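Local structure of TubZ (4XCQ) at residues L207-S212 and V283-E288; N184-M189 and D201-L206; S88-I93 and N120-F125; I35-K40 and E58-E63. The protein belongs to the tubulin/FtsZ family of filament-forming cytoskeletal proteins and carries bound guanosine-5'-diphosphate in its nucleotide pocket. All coordinates share one frame; numbering follows the deposited sequence. Where two conformers were deposited one is given.

In the fold
From the N terminus, contact 4 comes first: the turn at 35-40, after strand 31-36, is rejoined by loop 58-63 beside the nucleotide pocket. Contact 3 then closes the excursion through helix 102-117 by setting 88-93 next to 120-125 in the parallel part of the sheet. Contact 2 brings the end of helix 172-187 against helix 200-207, and contact 1 joins the start of strand 211-217 to the distant strand 281-287. The four are in series, none nesting or crossing. Leu207 links contact 1 to Phe186 and Met187 of contact 2 and to Ile91 of contact 3, whereas contact 4 lies across the chain's centre from contacts 1 and 2.

Contact 1: residues L207-S212 and V283-E288; sequences LTMKKS and VATGIE
Met209 and Thr285 meet at a slant, the methionine CG 3.4 Å from Thr285 OG1. Its CG is anti to the backbone N (chi1 165°), and a bend at chi2 sets SD 4.1 Å from Gly286 CA. The threonine hydroxyl bonds instead to the backbone O of Phe247. Beyond Gly286, Lys211 passes across Glu288 by its aliphatic part: Lys211 CD lies 3.5 Å from Glu288 OE2, but the charged ends do not join, Lys211 NZ staying 4.6 Å from Glu288 OE1. The ammonium is turned by bends at chi3 and chi4 to Gly286 O, a long bond of 3.3 Å tilted 25° from the carbonyl plane, and it also forms a salt bridge with Glu246. Ser212 and Ile287 are an antiparallel hydrogen-bonded pair with side chains on one face. Ser212 N donates to Ile287 O at 2.9 Å, in the carbonyl plane, while the return bond from Ile287 N to Ser212 O is weak, bent to 123°. At the corner, Gly286 with its positive phi offers a CA-H to Lys210 O at 3.2 Å. Strand 211-217 is thus paired where it begins with strand 281-287; on its other edge Lys211 bonds to Ile161 of strand 160-165, and Leu207, just before it, packs on helix 172-187.

Contact 2: residues N184-M189 and D201-L206; sequences NDFMNM and DEISKL
Phe186 O receives two neighbours: the backbone N of Met189 donates to it at 3.2 Å, and the CD1 methyl of Ile203 comes up to 3.7 Å from the other helix. The polar atom is therefore satisfied within its own segment, and no hydrogen bond crosses between the two. The side-chain contacts between them are apolar, carbon to carbon. Ile203 makes most of the contact, through both of its branches. Its CG1 branch reaches, through CD1, over the end of helix 172-187 and comes 3.9 Å from Met189 CB; its CG2 branch turns to the Met187 methyl CE at 3.7 Å. The CB of Met187 points away from the other helix, and bends at chi2 and chi3 bring CE back over one face of the Phe186 ring, 3.4 Å from the plane and offset toward the rim. The same ring has Met189 SD in its plane at the edge. Leu206 meets a further part of that edge: its CB is 3.6 Å from Phe186 CZ, and its CD1 is 3.8 Å from Phe186 CE1. With CG anti to the backbone N (chi1 174°), Phe186 extends its ring tip toward the second helix. Leu207 and Val283 add apolar contacts round the ring, and Phe272 packs on Leu206. Helix 172-187 is consistent with the core helix H7 of the tubulin/FtsZ fold, which links the nucleotide-binding and C-terminal domains, and helix 200-207 packs at its C-terminal end.

Contact 3: residues S88-I93 and N120-F125; sequences SCDIVI and NKHFGF
Ile91, Val92 and Ile93 run parallel to His122, Phe123 and Gly124, one opposite the other, with the two strand axes 4.5 Å apart and 19° from exact alignment. Three backbone bonds of 2.8 to 3.0 Å alternate between them: His122 N donates to Asp90 O, Val92 N to His122 O and Gly124 N to Val92 O, the last two both nearly straight. Val92 O also meets the CA of Phe123 at 3.3 Å, a CA-H···O contact. On the face of Val92 and Phe123, the valine CB approaches the aromatic ring obliquely, 3.8 Å from Phe123 CD1, while Met83 and Leu111 pack on the same ring. Asp90 and His122 lie side by side, pointing the same way, their carboxylate and ring planes 54° apart. Just before the strands, Lys121 lies extended as far as a last bend at chi4, which swings its NZ back to Cys89 O at 2.7 Å. This bond comes from above the carbonyl plane, 53° out of it. Asp90 does not meet that ammonium directly, since its OD1 stays 4.7 Å from Lys121 NZ; its salt bridge runs to Lys6, just before strand 7-11. The strands form part of a beta-alpha-beta unit with helix 102-117. The chemistry implies a division of labour: the backbone bonds fix the register, Val92 and Phe123 pack on one face, and the lysine tail, with a carboxylate nearby that would favour its positive charge, ties the residue before strand 122-129 to the one leading into strand 91-97.

Contact 4: residues I35-K40 and E58-E63; sequences INTSKK and EGCGKE
Thr37 and Glu58 share the single hydrogen bond across the segments: Thr37 OG1 donates to Glu58 O at 3.0 Å, lying above the carbonyl plane, 57° out of it. The hydroxyl sits between the backbone N and the carbonyl carbon (chi1 62°), which directs it at the loop. Two bonds shape the 35-40 segment. Asn36 OD1 accepts from Ser38 N at 3.1 Å, an Asx turn with a nearly straight N-H at 175°, and Ser38 N-caps helix 39-43 through OG to the N of Asp41. In the other segment Glu63 N bonds to Cys60 O, closing a type I' turn. The electrostatics are looser. Glu58 bends at chi2 and carries OE2 to 3.6 Å from Lys39 N, close to the helix start, whose field would probably favour the carboxylate's negative charge. By van der Waals contact, Cys60 SG lies 3.8 Å from Thr37 OG1, with Thr102 against both residues. The Cys60 side chain is about 6 Å from guanosine-5'-diphosphate, and the strand-to-helix turn at 37-38 and the loop after strand 51-53 are consistent with those that border the nucleotide pocket in the tubulin/FtsZ GTPase fold.

Contact 1: residues L207-S212 and V283-E288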
loop_
_atom_site.group_PDB
_atom_site.type_symbol
_atom_site.label_atom_id
_atom_site.label_comp_id
_atom_site.label_asym_id
_atom_site.label_seq_id
_atom_site.Cartn_x
_atom_site.Cartn_y
_atom_site.Cartn_z
ATOM N N LEU A 207 9.043 -6.496 -5.043
ATOM C CA LEU A 207 7.835 -6.533 -4.234
ATOM C C LEU A 207 8.147 -6.716 -2.754
ATOM O O LEU A 207 7.512 -6.100 -1.895
ATOM C CB LEU A 207 6.921 -7.657 -4.725
ATOM C CG LEU A 207 5.536 -7.770 -4.096
ATOM C CD1 LEU A 207 4.690 -6.546 -4.429
ATOM C CD2 LEU A 207 4.866 -9.040 -4.573
ATOM N N THR A 208 9.137 -7.556 -2.466
ATOM C CA THR A 208 9.467 -7.922 -1.093
ATOM C C THR A 208 10.576 -7.058 -0.494
ATOM O O THR A 208 11.000 -7.284 0.637
ATOM C CB THR A 208 9.889 -9.400 -1.004
ATOM O OG1 THR A 208 11.026 -9.630 -1.848
ATOM C CG2 THR A 208 8.747 -10.303 -1.442
ATOM N N MET A 209 11.044 -6.074 -1.255
ATOM C CA MET A 209 12.047 -5.137 -0.758
ATOM C C MET A 209 11.471 -4.329 0.405
ATOM O O MET A 209 10.315 -3.902 0.368
ATOM C CB MET A 209 12.531 -4.219 -1.885
ATOM C CG MET A 209 13.292 -2.972 -1.437
ATOM S SD MET A 209 14.768 -3.256 -0.431
ATOM C CE MET A 209 15.828 -4.142 -1.561
ATOM N N LYS A 210 12.277 -4.141 1.445
ATOM C CA LYS A 210 11.818 -3.463 2.648
ATOM C C LYS A 210 11.708 -1.955 2.446
ATOM O O LYS A 210 12.166 -1.423 1.435
ATOM C CB LYS A 210 12.757 -3.762 3.809
ATOM C CG LYS A 210 13.078 -5.230 3.989
ATOM C CD LYS A 210 11.850 -6.040 4.336
ATOM C CE LYS A 210 12.237 -7.482 4.634
ATOM N NZ LYS A 210 13.236 -7.549 5.740
ATOM N N LYS A 211 11.102 -1.290 3.430
ATOM C CA LYS A 211 10.852 0.158 3.428
ATOM C C LYS A 211 9.807 0.580 2.384
ATOM O O LYS A 211 8.913 -0.192 2.035
ATOM C CB LYS A 211 12.156 0.936 3.229
ATOM C CG LYS A 211 13.195 0.670 4.310
ATOM C CD LYS A 211 14.269 1.741 4.328
ATOM C CE LYS A 211 15.661 1.144 4.162
ATOM N NZ LYS A 211 15.858 0.536 2.815
ATOM N N SER A 212 9.923 1.805 1.891
ATOM C CA SER A 212 8.852 2.405 1.102
ATOM C C SER A 212 9.025 2.221 -0.406
ATOM O O SER A 212 10.069 2.546 -0.968
ATOM C CB SER A 212 8.741 3.896 1.430
ATOM O OG SER A 212 7.593 4.458 0.833
ATOM N N VAL A 283 9.456 1.182 -11.146
ATOM C CA VAL A 283 9.225 0.850 -9.755
ATOM C C VAL A 283 10.457 1.163 -8.912
ATOM O O VAL A 283 11.513 0.551 -9.095
ATOM C CB VAL A 283 8.869 -0.629 -9.580
ATOM C CG1 VAL A 283 8.518 -0.914 -8.122
ATOM C CG2 VAL A 283 7.729 -1.016 -10.518
ATOM N N ALA A 284 10.327 2.119 -7.999
ATOM C CA ALA A 284 11.388 2.394 -7.037
ATOM C C ALA A 284 11.047 1.742 -5.700
ATOM O O ALA A 284 9.956 1.929 -5.166
ATOM C CB ALA A 284 11.597 3.892 -6.872
ATOM N N THR A 285 11.982 0.965 -5.169
ATOM C CA THR A 285 11.759 0.258 -3.919
ATOM C C THR A 285 12.848 0.569 -2.903
ATOM O O THR A 285 13.971 0.915 -3.267
ATOM C CB THR A 285 11.712 -1.261 -4.130
ATOM O OG1 THR A 285 12.987 -1.713 -4.604
ATOM C CG2 THR A 285 10.615 -1.636 -5.126
ATOM N N GLY A 286 12.512 0.438 -1.625
ATOM C CA GLY A 286 13.477 0.661 -0.569
ATOM C C GLY A 286 13.712 2.125 -0.261
ATOM O O GLY A 286 14.662 2.464 0.445
ATOM N N ILE A 287 12.860 2.998 -0.796
ATOM C CA ILE A 287 12.918 4.418 -0.454
ATOM C C ILE A 287 12.699 4.580 1.043
ATOM O O ILE A 287 11.878 3.876 1.634
ATOM C CB ILE A 287 11.861 5.248 -1.211
ATOM C CG1 ILE A 287 11.916 4.964 -2.713
ATOM C CG2 ILE A 287 12.042 6.736 -0.928
ATOM C CD1 ILE A 287 10.862 5.717 -3.509
ATOM N N GLU A 288 13.450 5.489 1.657
ATOM C CA GLU A 288 13.286 5.764 3.073
ATOM C C GLU A 288 11.846 6.212 3.319
ATOM O O GLU A 288 11.323 7.056 2.582
ATOM C CB GLU A 288 14.284 6.825 3.540
ATOM C CG GLU A 288 14.879 6.568 4.917
ATOM C CD GLU A 288 15.638 5.256 4.997
ATOM O OE1 GLU A 288 16.389 4.938 4.049
ATOM O OE2 GLU A 288 15.491 4.545 6.016
#

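Contact 2: residues N184-M189 and D201-L206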
loop_
_atom_site.group_PDB
_atom_site.type_symbol
_atom_site.label_atom_id
_atom_site.label_comp_id
_atom_site.label_asym_id
_atom_site.label_seq_id
_atom_site.Cartn_x
_atom_site.Cartn_y
_atom_site.Cartn_z
ATOM N N ASN A 184 -1.101 -3.874 -10.534
ATOM C CA ASN A 184 -1.298 -4.985 -11.461
ATOM C C ASN A 184 -0.361 -4.882 -12.668
ATOM O O ASN A 184 0.129 -5.898 -13.167
ATOM C CB ASN A 184 -2.760 -5.051 -11.913
ATOM C CG ASN A 184 -3.079 -6.325 -12.671
ATOM O OD1 ASN A 184 -3.032 -7.420 -12.111
ATOM N ND2 ASN A 184 -3.423 -6.187 -13.948
ATOM N N ASP A 185 -0.106 -3.656 -13.122
ATOM C CA ASP A 185 0.853 -3.421 -14.196
ATOM C C ASP A 185 2.243 -3.820 -13.735
ATOM O O ASP A 185 3.000 -4.448 -14.475
ATOM C CB ASP A 185 0.844 -1.957 -14.638
ATOM C CG ASP A 185 -0.404 -1.591 -15.419
ATOM O OD1 ASP A 185 -1.176 -2.507 -15.774
ATOM O OD2 ASP A 185 -0.606 -0.393 -15.695
ATOM N N PHE A 186 2.566 -3.441 -12.503
ATOM C CA PHE A 186 3.788 -3.876 -11.847
ATOM C C PHE A 186 3.889 -5.405 -11.905
ATOM O O PHE A 186 4.895 -5.948 -12.368
ATOM C CB PHE A 186 3.809 -3.358 -10.403
ATOM C CG PHE A 186 4.961 -3.854 -9.575
ATOM C CD1 PHE A 186 6.180 -4.178 -10.155
ATOM C CD2 PHE A 186 4.821 -3.992 -8.201
ATOM C CE1 PHE A 186 7.228 -4.637 -9.384
ATOM C CE2 PHE A 186 5.868 -4.451 -7.421
ATOM C CZ PHE A 186 7.075 -4.770 -8.015
ATOM N N MET A 187 2.834 -6.090 -11.470
ATOM C CA MET A 187 2.820 -7.551 -11.441
ATOM C C MET A 187 2.831 -8.177 -12.838
ATOM O O MET A 187 3.172 -9.349 -12.991
ATOM C CB MET A 187 1.599 -8.053 -10.664
ATOM C CG MET A 187 1.658 -7.800 -9.168
ATOM S SD MET A 187 2.963 -8.724 -8.329
ATOM C CE MET A 187 4.071 -7.397 -7.888
ATOM N N ASN A 188 2.458 -7.402 -13.852
ATOM C CA ASN A 188 2.432 -7.903 -15.225
ATOM C C ASN A 188 3.693 -7.572 -16.023
ATOM O O ASN A 188 3.717 -7.728 -17.244
ATOM C CB ASN A 188 1.208 -7.357 -15.972
ATOM C CG ASN A 188 -0.084 -8.048 -15.570
ATOM O OD1 ASN A 188 -0.071 -9.141 -15.008
ATOM N ND2 ASN A 188 -1.209 -7.414 -15.872
ATOM N N MET A 189 4.742 -7.119 -15.342
ATOM C CA MET A 189 5.976 -6.743 -16.028
ATOM C C MET A 189 6.708 -7.955 -16.604
ATOM O O MET A 189 7.608 -7.809 -17.434
ATOM C CB MET A 189 6.904 -5.974 -15.084
ATOM C CG MET A 189 6.475 -4.536 -14.836
ATOM S SD MET A 189 7.438 -3.721 -13.548
ATOM C CE MET A 189 9.059 -3.676 -14.295
ATOM N N ASP A 201 11.323 -13.493 -10.581
ATOM C CA ASP A 201 12.193 -13.378 -9.412
ATOM C C ASP A 201 12.610 -11.921 -9.205
ATOM O O ASP A 201 12.760 -11.466 -8.071
ATOM C CB ASP A 201 13.426 -14.288 -9.545
ATOM C CG ASP A 201 14.208 -14.046 -10.823
ATOM O OD1 ASP A 201 13.575 -13.846 -11.880
ATOM O OD2 ASP A 201 15.457 -14.069 -10.773
ATOM N N GLU A 202 12.769 -11.190 -10.305
ATOM C CA GLU A 202 13.094 -9.771 -10.237
ATOM C C GLU A 202 11.909 -8.972 -9.694
ATOM O O GLU A 202 12.086 -8.062 -8.879
ATOM C CB GLU A 202 13.509 -9.251 -11.614
ATOM C CG GLU A 202 14.795 -9.874 -12.130
ATOM C CD GLU A 202 15.203 -9.339 -13.487
ATOM O OE1 GLU A 202 14.319 -9.165 -14.351
ATOM O OE2 GLU A 202 16.409 -9.099 -13.694
ATOM N N ILE A 203 10.707 -9.317 -10.148
ATOM C CA ILE A 203 9.482 -8.724 -9.619
ATOM C C ILE A 203 9.338 -9.066 -8.141
ATOM O O ILE A 203 8.928 -8.230 -7.330
ATOM C CB ILE A 203 8.234 -9.208 -10.388
ATOM C CG1 ILE A 203 8.224 -8.631 -11.802
ATOM C CG2 ILE A 203 6.959 -8.811 -9.657
ATOM C CD1 ILE A 203 7.005 -9.007 -12.599
ATOM N N SER A 204 9.690 -10.302 -7.804
ATOM C CA SER A 204 9.660 -10.776 -6.427
ATOM C C SER A 204 10.579 -9.929 -5.545
ATOM O O SER A 204 10.162 -9.438 -4.492
ATOM C CB SER A 204 10.062 -12.252 -6.369
ATOM O OG SER A 204 9.811 -12.806 -5.092
ATOM N N LYS A 205 11.822 -9.753 -5.995
ATOM C CA LYS A 205 12.796 -8.905 -5.308
ATOM C C LYS A 205 12.271 -7.484 -5.063
ATOM O O LYS A 205 12.475 -6.906 -3.994
ATOM C CB LYS A 205 14.098 -8.834 -6.112
ATOM C CG LYS A 205 14.992 -10.059 -5.986
ATOM C CD LYS A 205 15.496 -10.225 -4.561
ATOM C CE LYS A 205 16.477 -11.379 -4.442
ATOM N NZ LYS A 205 16.940 -11.540 -3.037
ATOM N N LEU A 206 11.604 -6.926 -6.067
ATOM C CA LEU A 206 11.064 -5.577 -5.973
ATOM C C LEU A 206 9.935 -5.517 -4.955
ATOM O O LEU A 206 9.884 -4.621 -4.108
ATOM C CB LEU A 206 10.564 -5.108 -7.343
ATOM C CG LEU A 206 11.628 -4.966 -8.431
ATOM C CD1 LEU A 206 10.989 -4.700 -9.789
ATOM C CD2 LEU A 206 12.609 -3.864 -8.064
#

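Contact 3: residues S88-I93 and N120-F125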
loop_
_atom_site.group_PDB
_atom_site.type_symbol
_atom_site.label_atom_id
_atom_site.label_comp_id
_atom_site.label_asym_id
_atom_site.label_seq_id
_atom_site.Cartn_x
_atom_site.Cartn_y
_atom_site.Cartn_z
ATOM N N SER A 88 0.026 -21.373 1.188
ATOM C CA SER A 88 1.012 -21.277 0.121
ATOM C C SER A 88 1.118 -19.847 -0.413
ATOM O O SER A 88 1.214 -19.631 -1.623
ATOM C CB SER A 88 0.665 -22.244 -1.013
ATOM O OG SER A 88 -0.641 -22.004 -1.503
ATOM N N CYS A 89 1.093 -18.873 0.492
ATOM C CA CYS A 89 1.305 -17.474 0.131
ATOM C C CYS A 89 2.472 -16.881 0.918
ATOM O O CYS A 89 2.405 -16.697 2.132
ATOM C CB CYS A 89 0.050 -16.640 0.371
ATOM S SG CYS A 89 -1.263 -16.822 -0.885
ATOM N N ASP A 90 3.549 -16.588 0.198
ATOM C CA ASP A 90 4.771 -16.018 0.766
ATOM C C ASP A 90 4.564 -14.617 1.283
ATOM O O ASP A 90 5.149 -14.231 2.289
ATOM C CB ASP A 90 5.900 -15.991 -0.273
ATOM C CG ASP A 90 6.964 -17.022 0.003
ATOM O OD1 ASP A 90 6.645 -18.011 0.686
ATOM O OD2 ASP A 90 8.116 -16.837 -0.449
ATOM N N ILE A 91 3.725 -13.865 0.583
ATOM C CA ILE A 91 3.633 -12.430 0.787
ATOM C C ILE A 91 2.249 -12.012 1.269
ATOM O O ILE A 91 1.246 -12.231 0.590
ATOM C CB ILE A 91 3.983 -11.686 -0.510
ATOM C CG1 ILE A 91 5.276 -12.259 -1.086
ATOM C CG2 ILE A 91 4.121 -10.200 -0.252
ATOM C CD1 ILE A 91 5.523 -11.892 -2.507
ATOM N N VAL A 92 2.207 -11.435 2.464
ATOM C CA VAL A 92 0.966 -10.944 3.038
ATOM C C VAL A 92 0.959 -9.419 3.026
ATOM O O VAL A 92 1.739 -8.778 3.734
ATOM C CB VAL A 92 0.771 -11.460 4.476
ATOM C CG1 VAL A 92 -0.529 -10.935 5.059
ATOM C CG2 VAL A 92 0.800 -12.985 4.501
ATOM N N ILE A 93 0.086 -8.839 2.212
ATOM C CA ILE A 93 -0.011 -7.385 2.136
ATOM C C ILE A 93 -1.274 -6.884 2.834
ATOM O O ILE A 93 -2.397 -7.246 2.473
ATOM C CB ILE A 93 0.010 -6.897 0.677
ATOM C CG1 ILE A 93 1.233 -7.478 -0.046
ATOM C CG2 ILE A 93 0.043 -5.381 0.626
ATOM C CD1 ILE A 93 1.335 -7.100 -1.515
ATOM N N ASN A 120 9.022 -15.898 8.761
ATOM C CA ASN A 120 9.633 -16.147 7.464
ATOM C C ASN A 120 8.735 -15.831 6.269
ATOM O O ASN A 120 9.097 -16.104 5.129
ATOM C CB ASN A 120 10.114 -17.594 7.396
ATOM C CG ASN A 120 11.310 -17.846 8.297
ATOM O OD1 ASN A 120 12.202 -17.004 8.411
ATOM N ND2 ASN A 120 11.330 -19.003 8.947
ATOM N N LYS A 121 7.572 -15.244 6.526
ATOM C CA LYS A 121 6.774 -14.674 5.446
ATOM C C LYS A 121 7.121 -13.201 5.288
ATOM O O LYS A 121 7.630 -12.580 6.220
ATOM C CB LYS A 121 5.277 -14.848 5.707
ATOM C CG LYS A 121 4.802 -16.277 5.534
ATOM C CD LYS A 121 3.293 -16.388 5.580
ATOM C CE LYS A 121 2.858 -17.824 5.334
ATOM N NZ LYS A 121 3.369 -18.326 4.027
ATOM N N HIS A 122 6.870 -12.647 4.105
ATOM C CA HIS A 122 7.078 -11.225 3.857
ATOM C C HIS A 122 5.792 -10.436 4.105
ATOM O O HIS A 122 4.712 -10.865 3.699
ATOM C CB HIS A 122 7.565 -11.008 2.423
ATOM C CG HIS A 122 8.655 -11.950 2.012
ATOM N ND1 HIS A 122 9.990 -11.641 2.141
ATOM C CD2 HIS A 122 8.602 -13.199 1.494
ATOM C CE1 HIS A 122 10.718 -12.659 1.712
ATOM N NE2 HIS A 122 9.902 -13.616 1.316
ATOM N N PHE A 123 5.911 -9.278 4.746
ATOM C CA PHE A 123 4.735 -8.472 5.039
ATOM C C PHE A 123 4.785 -7.100 4.384
ATOM O O PHE A 123 5.797 -6.402 4.444
ATOM C CB PHE A 123 4.555 -8.325 6.554
ATOM C CG PHE A 123 4.206 -9.612 7.244
ATOM C CD1 PHE A 123 2.888 -10.021 7.350
ATOM C CD2 PHE A 123 5.198 -10.420 7.776
ATOM C CE1 PHE A 123 2.564 -11.211 7.978
ATOM C CE2 PHE A 123 4.879 -11.609 8.408
ATOM C CZ PHE A 123 3.559 -12.003 8.510
ATOM N N GLY A 124 3.676 -6.722 3.757
ATOM C CA GLY A 124 3.548 -5.404 3.170
ATOM C C GLY A 124 2.447 -4.596 3.833
ATOM O O GLY A 124 1.497 -5.144 4.388
ATOM N N PHE A 125 2.584 -3.278 3.789
ATOM C CA PHE A 125 1.521 -2.403 4.252
ATOM C C PHE A 125 1.180 -1.362 3.193
ATOM O O PHE A 125 2.038 -0.576 2.784
ATOM C CB PHE A 125 1.909 -1.713 5.560
ATOM C CG PHE A 125 0.900 -0.695 6.021
ATOM C CD1 PHE A 125 -0.366 -1.094 6.431
ATOM C CD2 PHE A 125 1.216 0.656 6.044
ATOM C CE1 PHE A 125 -1.306 -0.160 6.855
ATOM C CE2 PHE A 125 0.281 1.602 6.464
ATOM C CZ PHE A 125 -0.981 1.191 6.871
#

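Contact 4: residues I35-K40 and E58-E63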
loop_
_atom_site.group_PDB
_atom_site.type_symbol
_atom_site.label_atom_id
_atom_site.label_comp_id
_atom_site.label_asym_id
_atom_site.label_seq_id
_atom_site.Cartn_x
_atom_site.Cartn_y
_atom_site.Cartn_z
ATOM N N ILE A 35 -11.239 -8.227 5.965
ATOM C CA ILE A 35 -11.477 -8.101 7.393
ATOM C C ILE A 35 -12.184 -6.789 7.693
ATOM O O ILE A 35 -11.761 -5.733 7.218
ATOM C CB ILE A 35 -10.159 -8.163 8.185
ATOM C CG1 ILE A 35 -9.331 -9.376 7.746
ATOM C CG2 ILE A 35 -10.429 -8.171 9.684
ATOM C CD1 ILE A 35 -7.866 -9.295 8.131
ATOM N N ASN A 36 -13.256 -6.854 8.478
ATOM C CA ASN A 36 -13.998 -5.651 8.844
ATOM C C ASN A 36 -14.919 -5.857 10.044
ATOM O O ASN A 36 -15.462 -6.941 10.257
ATOM C CB ASN A 36 -14.822 -5.156 7.653
ATOM C CG ASN A 36 -15.051 -3.657 7.686
ATOM O OD1 ASN A 36 -15.072 -3.043 8.752
ATOM N ND2 ASN A 36 -15.227 -3.060 6.511
ATOM N N THR A 37 -15.091 -4.802 10.831
ATOM C CA THR A 37 -16.054 -4.826 11.916
ATOM C C THR A 37 -17.467 -4.683 11.356
ATOM O O THR A 37 -18.435 -5.101 11.978
ATOM C CB THR A 37 -15.786 -3.708 12.931
ATOM O OG1 THR A 37 -15.921 -2.437 12.285
ATOM C CG2 THR A 37 -14.389 -3.836 13.509
ATOM N N SER A 38 -17.569 -4.097 10.168
ATOM C CA SER A 38 -18.858 -3.866 9.528
ATOM C C SER A 38 -19.220 -5.013 8.594
ATOM O O SER A 38 -18.556 -5.231 7.577
ATOM C CB SER A 38 -18.841 -2.542 8.754
ATOM O OG SER A 38 -20.051 -2.340 8.043
ATOM N N LYS A 39 -20.275 -5.743 8.948
ATOM C CA LYS A 39 -20.767 -6.839 8.123
ATOM C C LYS A 39 -21.387 -6.289 6.846
ATOM O O LYS A 39 -21.380 -6.938 5.799
ATOM C CB LYS A 39 -21.793 -7.681 8.894
ATOM C CG LYS A 39 -22.257 -8.911 8.137
ATOM C CD LYS A 39 -23.159 -9.790 8.973
ATOM C CE LYS A 39 -23.589 -11.020 8.194
ATOM N NZ LYS A 39 -24.452 -11.922 9.008
ATOM N N LYS A 40 -21.923 -5.079 6.956
ATOM C CA LYS A 40 -22.523 -4.369 5.834
ATOM C C LYS A 40 -21.515 -4.126 4.715
ATOM O O LYS A 40 -21.800 -4.394 3.547
ATOM C CB LYS A 40 -23.100 -3.038 6.312
ATOM C CG LYS A 40 -23.922 -2.293 5.278
ATOM C CD LYS A 40 -23.795 -0.781 5.461
ATOM C CE LYS A 40 -23.306 -0.412 6.863
ATOM N NZ LYS A 40 -22.141 0.518 6.839
ATOM N N GLU A 58 -19.844 -3.913 14.738
ATOM C CA GLU A 58 -20.389 -3.073 13.680
ATOM C C GLU A 58 -19.397 -1.961 13.368
ATOM O O GLU A 58 -18.319 -1.906 13.964
ATOM C CB GLU A 58 -21.750 -2.497 14.079
ATOM C CG GLU A 58 -22.777 -2.467 12.943
ATOM C CD GLU A 58 -22.932 -3.807 12.234
ATOM O OE1 GLU A 58 -23.383 -4.780 12.880
ATOM O OE2 GLU A 58 -22.596 -3.886 11.031
ATOM N N GLY A 59 -19.765 -1.087 12.433
ATOM C CA GLY A 59 -18.927 0.029 12.033
ATOM C C GLY A 59 -18.593 0.920 13.208
ATOM O O GLY A 59 -19.431 1.152 14.073
ATOM N N CYS A 60 -17.365 1.421 13.242
ATOM C CA CYS A 60 -16.882 2.129 14.421
ATOM C C CYS A 60 -16.846 3.640 14.244
ATOM O O CYS A 60 -16.379 4.350 15.130
ATOM C CB CYS A 60 -15.494 1.617 14.807
ATOM S SG CYS A 60 -15.481 -0.124 15.264
ATOM N N GLY A 61 -17.344 4.123 13.108
ATOM C CA GLY A 61 -17.459 5.552 12.857
ATOM C C GLY A 61 -16.176 6.319 13.113
ATOM O O GLY A 61 -16.195 7.353 13.787
ATOM N N LYS A 62 -15.070 5.784 12.591
ATOM C CA LYS A 62 -13.733 6.374 12.714
ATOM C C LYS A 62 -13.194 6.371 14.146
ATOM O O LYS A 62 -12.249 7.096 14.458
ATOM C CB LYS A 62 -13.724 7.804 12.166
ATOM C CG LYS A 62 -14.063 7.904 10.690
ATOM C CD LYS A 62 -14.177 9.358 10.277
ATOM C CE LYS A 62 -14.478 9.512 8.803
ATOM N NZ LYS A 62 -14.588 10.958 8.471
ATOM N N GLU A 63 -13.785 5.550 15.009
ATOM C CA GLU A 63 -13.314 5.426 16.387
ATOM C C GLU A 63 -12.424 4.190 16.509
ATOM O O GLU A 63 -12.917 3.065 16.601
ATOM C CB GLU A 63 -14.494 5.349 17.364
ATOM C CG GLU A 63 -14.087 5.369 18.819
ATOM C CD GLU A 63 -13.463 6.689 19.223
ATOM O OE1 GLU A 63 -14.066 7.745 18.932
ATOM O OE2 GLU A 63 -12.363 6.672 19.820
#